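PDB 4XA9: gala protein type 1, 3 or 4 from Legionella pneumophila subsp. pneumophila, which forms a complex with the N-terminal domain of the Legionella effector RavJ through a leucine-rich-repeat solenoid and may stimulate GTP hydrolysis by small GTPases. Local coordinates for residues N91-L96 and A115-T119; L193-T199 and H216-I222; N209-L215 and N233-L239. One frame throughout, in Å; residues are numbered along the deposited sequence.

Contact 1 of 3, residues N91-L96 and A115-T119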
loop_
_atom_site.group_PDB
_atom_site.type_symbol
_atom_site.label_atom_id
_atom_site.label_comp_id
_atom_site.label_asym_id
_atom_site.label_seq_id
_atom_site.Cartn_x
_atom_site.Cartn_y
_atom_site.Cartn_z
ATOM N N ASN A 91 -20.356 17.351 10.440
ATOM C CA ASN A 91 -21.754 17.012 10.231
ATOM C C ASN A 91 -22.133 16.708 8.779
ATOM O O ASN A 91 -23.307 16.480 8.483
ATOM C CB ASN A 91 -22.626 18.134 10.796
ATOM C CG ASN A 91 -22.474 18.271 12.304
ATOM O OD1 ASN A 91 -22.525 17.274 13.031
ATOM N ND2 ASN A 91 -22.278 19.494 12.780
ATOM N N HIS A 92 -21.145 16.661 7.884
ATOM C CA HIS A 92 -21.416 16.313 6.480
ATOM C C HIS A 92 -20.683 15.064 5.995
ATOM O O HIS A 92 -21.140 14.382 5.080
ATOM C CB HIS A 92 -21.054 17.479 5.565
ATOM C CG HIS A 92 -22.058 18.586 5.574
ATOM N ND1 HIS A 92 -21.924 19.703 6.367
ATOM C CD2 HIS A 92 -23.208 18.752 4.879
ATOM C CE1 HIS A 92 -22.950 20.510 6.164
ATOM N NE2 HIS A 92 -23.744 19.956 5.267
ATOM N N ILE A 93 -19.534 14.777 6.587
ATOM C CA ILE A 93 -18.699 13.686 6.094
ATOM C C ILE A 93 -19.338 12.322 6.370
ATOM O O ILE A 93 -19.703 12.007 7.502
ATOM C CB ILE A 93 -17.283 13.771 6.704
ATOM C CG1 ILE A 93 -16.569 15.014 6.150
ATOM C CG2 ILE A 93 -16.483 12.513 6.405
ATOM C CD1 ILE A 93 -15.195 15.267 6.734
ATOM N N THR A 94 -19.506 11.537 5.308
ATOM C CA THR A 94 -20.082 10.197 5.406
ATOM C C THR A 94 -19.087 9.158 4.893
ATOM O O THR A 94 -19.137 7.983 5.271
ATOM C CB THR A 94 -21.398 10.075 4.601
ATOM O OG1 THR A 94 -21.156 10.419 3.233
ATOM C CG2 THR A 94 -22.478 10.990 5.171
ATOM N N THR A 95 -18.196 9.600 4.008
ATOM C CA THR A 95 -17.124 8.754 3.480
ATOM C C THR A 95 -15.786 9.392 3.804
ATOM O O THR A 95 -15.503 10.505 3.363
ATOM C CB THR A 95 -17.241 8.555 1.954
ATOM O OG1 THR A 95 -18.429 7.810 1.661
ATOM C CG2 THR A 95 -16.037 7.792 1.414
ATOM N N LEU A 96 -14.970 8.694 4.581
ATOM C CA LEU A 96 -13.746 9.285 5.112
ATOM C C LEU A 96 -12.534 8.380 4.940
ATOM O O LEU A 96 -12.589 7.191 5.254
ATOM C CB LEU A 96 -13.926 9.613 6.597
ATOM C CG LEU A 96 -12.724 10.133 7.392
ATOM C CD1 LEU A 96 -12.270 11.504 6.882
ATOM C CD2 LEU A 96 -13.081 10.211 8.873
ATOM N N ALA A 115 -22.062 8.437 14.128
ATOM C CA ALA A 115 -23.070 7.666 13.402
ATOM C C ALA A 115 -23.283 8.182 11.977
ATOM O O ALA A 115 -23.945 7.532 11.169
ATOM C CB ALA A 115 -24.386 7.673 14.166
ATOM N N LYS A 116 -22.723 9.347 11.671
ATOM C CA LYS A 116 -22.830 9.916 10.330
ATOM C C LYS A 116 -22.019 9.086 9.328
ATOM O O LYS A 116 -22.418 8.922 8.170
ATOM C CB LYS A 116 -22.366 11.376 10.334
ATOM C CG LYS A 116 -22.595 12.131 9.039
ATOM C CD LYS A 116 -24.077 12.273 8.739
ATOM C CE LYS A 116 -24.315 13.102 7.488
ATOM N NZ LYS A 116 -25.766 13.233 7.172
ATOM N N LEU A 117 -20.895 8.542 9.790
ATOM C CA LEU A 117 -19.986 7.786 8.929
ATOM C C LEU A 117 -20.579 6.504 8.355
ATOM O O LEU A 117 -21.092 5.653 9.084
ATOM C CB LEU A 117 -18.705 7.435 9.682
ATOM C CG LEU A 117 -17.631 8.515 9.768
ATOM C CD1 LEU A 117 -16.343 7.924 10.336
ATOM C CD2 LEU A 117 -17.397 9.165 8.405
ATOM N N ILE A 118 -20.479 6.368 7.039
ATOM C CA ILE A 118 -20.899 5.157 6.346
ATOM C C ILE A 118 -19.688 4.320 5.925
ATOM O O ILE A 118 -19.697 3.092 6.036
ATOM C CB ILE A 118 -21.735 5.482 5.094
ATOM C CG1 ILE A 118 -22.887 6.424 5.442
ATOM C CG2 ILE A 118 -22.278 4.209 4.479
ATOM C CD1 ILE A 118 -23.699 6.857 4.233
ATOM N N THR A 119 -18.646 4.993 5.441
ATOM C CA THR A 119 -17.443 4.318 4.963
ATOM C C THR A 119 -16.182 4.913 5.575
ATOM O O THR A 119 -15.996 6.128 5.563
ATOM C CB THR A 119 -17.330 4.397 3.433
ATOM O OG1 THR A 119 -18.414 3.682 2.832
ATOM C CG2 THR A 119 -16.018 3.815 2.955
HETATM O O HOH W 1 -25.597 15.824 5.950
HETATM O O HOH W 2 -18.194 4.935 0.444
#
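The carbonyl oxygen of T94 accepts two backbone hydrogen bonds, from I118 N at 2.7 Å and from T119 N at 3.0 Å, while L96 N gives a third to T119 O at 2.9 Å. They set T95 and T119 in parallel register, CA to CA 4.7 Å. On the shared face of these two threonines, where short polar side chains suit a partly exposed sheet surface, one water lies 3.1 Å from T95 OG1 and 2.7 Å from T119 OG1 and bridges them. This is the step between neighbouring leucine-rich repeats: the chain leaves strand 95-97, passes through helix 104-113 and returns in strand 119-121. Ahead of the strands, K116 lays its aliphatic part along the other segment, CG 3.3 Å from I93 O and CE 3.6 Å from T94 CG2, and its exposed NZ holds another water at 2.9 Å. On the buried side, L117 CD2 packs against I93 CG2 (4.0 Å) and L96 CB (3.9 Å); L96 and L117 also both touch L111 of helix 104-113.

Contact 2 of 3, residues L193-T199 and H216-I222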
loop_
_atom_site.group_PDB
_atom_site.type_symbol
_atom_site.label_atom_id
_atom_site.label_comp_id
_atom_site.label_asym_id
_atom_site.label_seq_id
_atom_site.Cartn_x
_atom_site.Cartn_y
_atom_site.Cartn_z
ATOM N N LEU A 193 -9.007 -10.551 3.384
ATOM C CA LEU A 193 -8.114 -10.933 4.471
ATOM C C LEU A 193 -6.785 -11.448 3.942
ATOM O O LEU A 193 -6.321 -12.520 4.339
ATOM C CB LEU A 193 -8.760 -12.005 5.357
ATOM C CG LEU A 193 -9.954 -11.569 6.216
ATOM C CD1 LEU A 193 -10.650 -12.776 6.831
ATOM C CD2 LEU A 193 -9.501 -10.600 7.304
ATOM N N GLY A 194 -6.169 -10.702 3.064
ATOM C CA GLY A 194 -4.905 -11.047 2.505
ATOM C C GLY A 194 -3.736 -10.847 3.453
ATOM O O GLY A 194 -3.822 -10.105 4.374
ATOM N N LYS A 195 -2.698 -11.599 3.155
ATOM C CA LYS A 195 -1.406 -11.341 3.919
ATOM C C LYS A 195 -1.534 -11.575 5.447
ATOM O O LYS A 195 -1.080 -10.757 6.256
ATOM C CB LYS A 195 -0.810 -10.043 3.604
ATOM C CG LYS A 195 0.673 -9.895 3.704
ATOM C CD LYS A 195 1.394 -10.566 2.589
ATOM C CE LYS A 195 2.855 -10.223 2.625
ATOM N NZ LYS A 195 3.144 -9.252 1.547
ATOM N N ASN A 196 -2.284 -12.558 5.888
ATOM C CA ASN A 196 -2.489 -12.852 7.278
ATOM C C ASN A 196 -1.906 -14.263 7.555
ATOM O O ASN A 196 -1.045 -14.668 6.899
ATOM C CB ASN A 196 -3.950 -12.743 7.657
ATOM C CG ASN A 196 -4.401 -11.307 7.872
ATOM O OD1 ASN A 196 -3.769 -10.558 8.550
ATOM N ND2 ASN A 196 -5.485 -10.951 7.251
ATOM N N ALA A 197 -2.403 -14.970 8.546
ATOM C CA ALA A 197 -1.919 -16.321 8.837
ATOM C C ALA A 197 -3.046 -17.334 8.746
ATOM O O ALA A 197 -3.163 -18.218 9.590
ATOM C CB ALA A 197 -1.276 -16.379 10.215
ATOM N N ILE A 198 -3.878 -17.201 7.725
ATOM C CA ILE A 198 -5.055 -18.048 7.591
ATOM C C ILE A 198 -4.716 -19.346 6.860
ATOM O O ILE A 198 -3.980 -19.336 5.872
ATOM C CB ILE A 198 -6.176 -17.278 6.873
ATOM C CG1 ILE A 198 -6.523 -16.022 7.682
ATOM C CG2 ILE A 198 -7.403 -18.142 6.663
ATOM C CD1 ILE A 198 -7.566 -15.161 7.049
ATOM N N THR A 199 -5.237 -20.468 7.351
ATOM C CA THR A 199 -4.913 -21.763 6.748
ATOM C C THR A 199 -6.150 -22.460 6.201
ATOM O O THR A 199 -7.232 -21.873 6.153
ATOM C CB THR A 199 -4.228 -22.717 7.752
ATOM O OG1 THR A 199 -5.189 -23.175 8.716
ATOM C CG2 THR A 199 -3.081 -22.014 8.465
ATOM N N HIS A 216 -11.408 -12.382 -0.595
ATOM C CA HIS A 216 -9.992 -12.352 -0.953
ATOM C C HIS A 216 -9.147 -12.893 0.190
ATOM O O HIS A 216 -9.145 -12.334 1.291
ATOM C CB HIS A 216 -9.539 -10.929 -1.301
ATOM C CG HIS A 216 -10.122 -10.395 -2.574
ATOM N ND1 HIS A 216 -9.672 -9.233 -3.165
ATOM C CD2 HIS A 216 -11.118 -10.859 -3.365
ATOM C CE1 HIS A 216 -10.364 -9.005 -4.268
ATOM N NE2 HIS A 216 -11.248 -9.977 -4.413
ATOM N N LEU A 217 -8.428 -13.977 -0.079
ATOM C CA LEU A 217 -7.588 -14.616 0.926
ATOM C C LEU A 217 -6.167 -14.819 0.413
ATOM O O LEU A 217 -5.502 -15.797 0.764
ATOM C CB LEU A 217 -8.186 -15.965 1.347
ATOM C CG LEU A 217 -9.472 -15.907 2.176
ATOM C CD1 LEU A 217 -10.095 -17.293 2.323
ATOM C CD2 LEU A 217 -9.176 -15.310 3.541
ATOM N N GLY A 218 -5.709 -13.898 -0.426
ATOM C CA GLY A 218 -4.381 -14.001 -1.005
ATOM C C GLY A 218 -3.256 -14.013 0.019
ATOM O O GLY A 218 -3.408 -13.497 1.128
ATOM N N SER A 219 -2.137 -14.624 -0.355
ATOM C CA SER A 219 -0.922 -14.613 0.453
ATOM C C SER A 219 -1.160 -15.025 1.897
ATOM O O SER A 219 -0.715 -14.349 2.826
ATOM C CB SER A 219 -0.275 -13.228 0.415
ATOM O OG SER A 219 0.136 -12.913 -0.900
ATOM N N ASN A 220 -1.888 -16.119 2.081
ATOM C CA ASN A 220 -2.008 -16.736 3.385
ATOM C C ASN A 220 -1.308 -18.090 3.333
ATOM O O ASN A 220 -0.314 -18.234 2.620
ATOM C CB ASN A 220 -3.476 -16.864 3.801
ATOM C CG ASN A 220 -4.056 -15.547 4.313
ATOM O OD1 ASN A 220 -3.772 -15.138 5.434
ATOM N ND2 ASN A 220 -4.891 -14.901 3.509
ATOM N N GLN A 221 -1.820 -19.078 4.065
ATOM C CA GLN A 221 -1.192 -20.398 4.114
ATOM C C GLN A 221 -2.112 -21.475 3.530
ATOM O O GLN A 221 -1.947 -22.662 3.802
ATOM C CB GLN A 221 -0.824 -20.763 5.554
ATOM C CG GLN A 221 0.081 -19.762 6.253
ATOM C CD GLN A 221 0.267 -20.088 7.728
ATOM O OE1 GLN A 221 0.155 -21.243 8.147
ATOM N NE2 GLN A 221 0.536 -19.060 8.529
ATOM N N ILE A 222 -3.087 -21.052 2.737
ATOM C CA ILE A 222 -4.091 -21.967 2.208
ATOM C C ILE A 222 -3.463 -22.885 1.155
ATOM O O ILE A 222 -2.648 -22.439 0.350
ATOM C CB ILE A 222 -5.280 -21.171 1.633
ATOM C CG1 ILE A 222 -5.914 -20.331 2.748
ATOM C CG2 ILE A 222 -6.306 -22.087 0.979
ATOM C CD1 ILE A 222 -6.997 -19.375 2.273
HETATM O O HOH W 3 0.832 -13.548 5.349
HETATM O O HOH W 4 1.193 -16.418 6.405
#
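L193 opens the contact with its backbone: L193 N donates to H216 O at 2.8 Å, and L193 O accepts from N220 ND2 at 2.9 Å. Its CB rests on L217 CD2 at 3.8 Å, leucine beside leucine in the hydrophobic interior. G194 CA makes a CA-H...O contact with G218 O at 3.2 Å, and K195 N donates to the same G218 O at 2.9 Å. K195 and S219 both take left-handed backbone conformations (phi 62° and 51°), so the two turns run alike. The RavJ chain meets this side: K195 packs on its C102, S219 on its P66, and H216 ND1 hydrogen-bonds its G27 O. N196 points its amide to the preceding repeat, where OD1 accepts from C172 N and V174 N, while its backbone N gives a weak bond to N220 OD1 at 3.0 Å. A197 CB meets Q221 NE2 at 3.6 Å. I198 N donates to N220 OD1 at 3.1 Å, I198 O accepts from Q221 N at 2.8 Å, and I198 CD1 packs on L217 CD2 at 3.9 Å. T199 finishes with CG2 3.3 Å from Q221 OE1, its OG1 bound to D176. One repeat on, N244 OD1 likewise accepts from N220 N and I222 N, so N196, N220 and N244 form the asparagine ladder of leucine-rich repeats. Asparagine fits because one short amide both gives and accepts: N220 ND2 binds L217 O of its own turn (3.0 Å) and L193 O of the preceding coil, whose NH groups OD1 takes, so a single side chain ties both turns.

Contact 3 of 3, residues N209-L215 and N233-L239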
loop_
_atom_site.group_PDB
_atom_site.type_symbol
_atom_site.label_atom_id
_atom_site.label_comp_id
_atom_site.label_asym_id
_atom_site.label_seq_id
_atom_site.Cartn_x
_atom_site.Cartn_y
_atom_site.Cartn_z
ATOM N N ASN A 209 -20.389 -20.314 4.515
ATOM C CA ASN A 209 -20.892 -18.945 4.568
ATOM C C ASN A 209 -21.949 -18.719 3.485
ATOM O O ASN A 209 -21.813 -19.218 2.364
ATOM C CB ASN A 209 -19.732 -17.954 4.405
ATOM C CG ASN A 209 -20.197 -16.512 4.299
ATOM O OD1 ASN A 209 -20.652 -16.077 3.244
ATOM N ND2 ASN A 209 -20.058 -15.761 5.384
ATOM N N THR A 210 -22.999 -17.967 3.805
ATOM C CA THR A 210 -24.075 -17.745 2.843
ATOM C C THR A 210 -24.234 -16.282 2.426
ATOM O O THR A 210 -25.095 -15.961 1.610
ATOM C CB THR A 210 -25.426 -18.223 3.399
ATOM O OG1 THR A 210 -25.704 -17.540 4.629
ATOM C CG2 THR A 210 -25.409 -19.733 3.641
ATOM N N SER A 211 -23.399 -15.400 2.965
ATOM C CA SER A 211 -23.553 -13.966 2.728
ATOM C C SER A 211 -22.534 -13.418 1.729
ATOM O O SER A 211 -22.865 -12.591 0.881
ATOM C CB SER A 211 -23.448 -13.193 4.049
ATOM O OG SER A 211 -22.150 -13.306 4.617
ATOM N N LEU A 212 -21.292 -13.882 1.829
ATOM C CA LEU A 212 -20.212 -13.383 0.975
ATOM C C LEU A 212 -20.420 -13.629 -0.522
ATOM O O LEU A 212 -20.805 -14.726 -0.929
ATOM C CB LEU A 212 -18.891 -14.024 1.398
ATOM C CG LEU A 212 -18.338 -13.666 2.774
ATOM C CD1 LEU A 212 -17.124 -14.540 3.066
ATOM C CD2 LEU A 212 -17.972 -12.178 2.850
ATOM N N SER A 213 -20.144 -12.610 -1.335
ATOM C CA SER A 213 -20.037 -12.794 -2.784
ATOM C C SER A 213 -18.628 -12.426 -3.260
ATOM O O SER A 213 -18.222 -12.774 -4.367
ATOM C CB SER A 213 -21.092 -11.969 -3.526
ATOM O OG SER A 213 -20.893 -10.582 -3.336
ATOM N N THR A 214 -17.886 -11.727 -2.410
ATOM C CA THR A 214 -16.469 -11.486 -2.648
ATOM C C THR A 214 -15.645 -11.949 -1.448
ATOM O O THR A 214 -15.951 -11.598 -0.305
ATOM C CB THR A 214 -16.172 -9.996 -2.913
ATOM O OG1 THR A 214 -16.853 -9.572 -4.101
ATOM C CG2 THR A 214 -14.671 -9.776 -3.091
ATOM N N LEU A 215 -14.607 -12.738 -1.708
ATOM C CA LEU A 215 -13.702 -13.191 -0.653
ATOM C C LEU A 215 -12.262 -13.230 -1.161
ATOM O O LEU A 215 -11.939 -14.003 -2.059
ATOM C CB LEU A 215 -14.128 -14.574 -0.136
ATOM C CG LEU A 215 -13.262 -15.259 0.933
ATOM C CD1 LEU A 215 -13.152 -14.407 2.185
ATOM C CD2 LEU A 215 -13.812 -16.651 1.285
ATOM N N ASN A 233 -18.267 -23.098 -2.703
ATOM C CA ASN A 233 -19.176 -21.974 -2.493
ATOM C C ASN A 233 -19.345 -21.169 -3.775
ATOM O O ASN A 233 -18.492 -20.342 -4.115
ATOM C CB ASN A 233 -18.666 -21.064 -1.367
ATOM C CG ASN A 233 -19.691 -20.026 -0.942
ATOM O OD1 ASN A 233 -20.609 -19.688 -1.698
ATOM N ND2 ASN A 233 -19.534 -19.503 0.268
ATOM N N THR A 234 -20.456 -21.393 -4.470
ATOM C CA THR A 234 -20.687 -20.758 -5.765
ATOM C C THR A 234 -21.288 -19.358 -5.628
ATOM O O THR A 234 -21.437 -18.641 -6.619
ATOM C CB THR A 234 -21.607 -21.608 -6.643
ATOM O OG1 THR A 234 -22.866 -21.782 -5.982
ATOM C CG2 THR A 234 -20.982 -22.975 -6.887
ATOM N N ARG A 235 -21.636 -18.975 -4.402
ATOM C CA ARG A 235 -22.113 -17.623 -4.131
ATOM C C ARG A 235 -20.980 -16.616 -4.297
ATOM O O ARG A 235 -21.202 -15.452 -4.638
ATOM C CB ARG A 235 -22.694 -17.529 -2.723
ATOM C CG ARG A 235 -23.974 -18.320 -2.524
ATOM C CD ARG A 235 -24.359 -18.392 -1.051
ATOM N NE ARG A 235 -23.395 -19.158 -0.263
ATOM C CZ ARG A 235 -23.414 -20.484 -0.155
ATOM N NH1 ARG A 235 -24.344 -21.182 -0.791
ATOM N NH2 ARG A 235 -22.507 -21.116 0.582
ATOM N N ILE A 236 -19.762 -17.075 -4.043
ATOM C CA ILE A 236 -18.589 -16.225 -4.172
ATOM C C ILE A 236 -18.167 -16.106 -5.631
ATOM O O ILE A 236 -17.588 -17.027 -6.198
ATOM C CB ILE A 236 -17.415 -16.767 -3.341
ATOM C CG1 ILE A 236 -17.834 -16.932 -1.877
ATOM C CG2 ILE A 236 -16.201 -15.850 -3.481
ATOM C CD1 ILE A 236 -16.739 -17.479 -0.979
ATOM N N THR A 237 -18.454 -14.958 -6.233
ATOM C CA THR A 237 -18.136 -14.720 -7.636
ATOM C C THR A 237 -16.758 -14.081 -7.827
ATOM O O THR A 237 -16.221 -14.047 -8.936
ATOM C CB THR A 237 -19.202 -13.828 -8.288
ATOM O OG1 THR A 237 -19.398 -12.659 -7.484
ATOM C CG2 THR A 237 -20.518 -14.580 -8.396
ATOM N N ASP A 238 -16.199 -13.561 -6.744
ATOM C CA ASP A 238 -14.842 -13.034 -6.766
ATOM C C ASP A 238 -14.044 -13.641 -5.627
ATOM O O ASP A 238 -14.084 -13.154 -4.498
ATOM C CB ASP A 238 -14.840 -11.504 -6.680
ATOM C CG ASP A 238 -13.434 -10.912 -6.712
ATOM O OD1 ASP A 238 -12.472 -11.629 -7.065
ATOM O OD2 ASP A 238 -13.295 -9.716 -6.396
ATOM N N LEU A 239 -13.334 -14.720 -5.949
ATOM C CA LEU A 239 -12.478 -15.431 -5.010
ATOM C C LEU A 239 -11.016 -15.221 -5.381
ATOM O O LEU A 239 -10.602 -15.568 -6.482
ATOM C CB LEU A 239 -12.810 -16.928 -5.011
ATOM C CG LEU A 239 -11.992 -17.814 -4.070
ATOM C CD1 LEU A 239 -12.283 -17.467 -2.617
ATOM C CD2 LEU A 239 -12.271 -19.284 -4.339
HETATM O O HOH W 5 -21.233 -16.987 0.596
HETATM O O HOH W 6 -18.257 -10.596 -6.434
#
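Strand 214-216, helix 224-230 and strand 238-240 make a beta-alpha-beta unit of the leucine-rich-repeat solenoid, and here the chain entering its first strand lies beside the chain entering its last. The parallel pairing runs through S213 O, which accepts from T237 N (2.9 Å) and D238 N (3.2 Å), and through L215 N, which donates to D238 O (2.9 Å). T214 and D238 share one face of the sheet, where D238 OD2 binds H216 NE2. L215 and L239 share the other, with L215 CB 4.2 Å from L239 CD1; both leucines pack on L230 of helix 224-230, and I236 CD1 on L215 CD2 at 3.8 Å. Further back, N209 and N233 each form an Asx turn. R235 is long enough to span the gap: its NH2 donates to N209 O at 2.7 Å, its NE adds a weak bond to that oxygen at 3.1 Å, and T210 CG2 covers one guanidinium face. N233 ND2 bonds mainly to F206 O of helix 203-207 and only weakly to N209 O (3.1 Å). A water accepts from N233 ND2 (3.1 Å) and R235 NE (3.2 Å). Where the backbones stand too far apart to pair, an arginine thus reaches the N209 carbonyl and water joins polar side chains.

In the fold
Contacts 1 and 3 are equivalent steps of one solenoid, seen at different repeats: each joins the chain entering one of the parallel strands of the common sheet to the chain entering the next, and their centres lie 28 Å apart. Both are partly buried, mixing a leucine-lined interior with exposed polar residues and a long basic side chain, K116 or R235. Contact 2 takes over where the strands end; it is mostly buried and combines backbone hydrogen bonds with asparagine amides in place of regular beta bridges. It also meets the RavJ chain, which touches neither of the others. Contacts 2 and 3 alternate along the sequence and touch through H216 NE2 and D238 OD2 (2.9 Å), whereas contact 1 stands about 16 Å from contact 2 between nearest atoms.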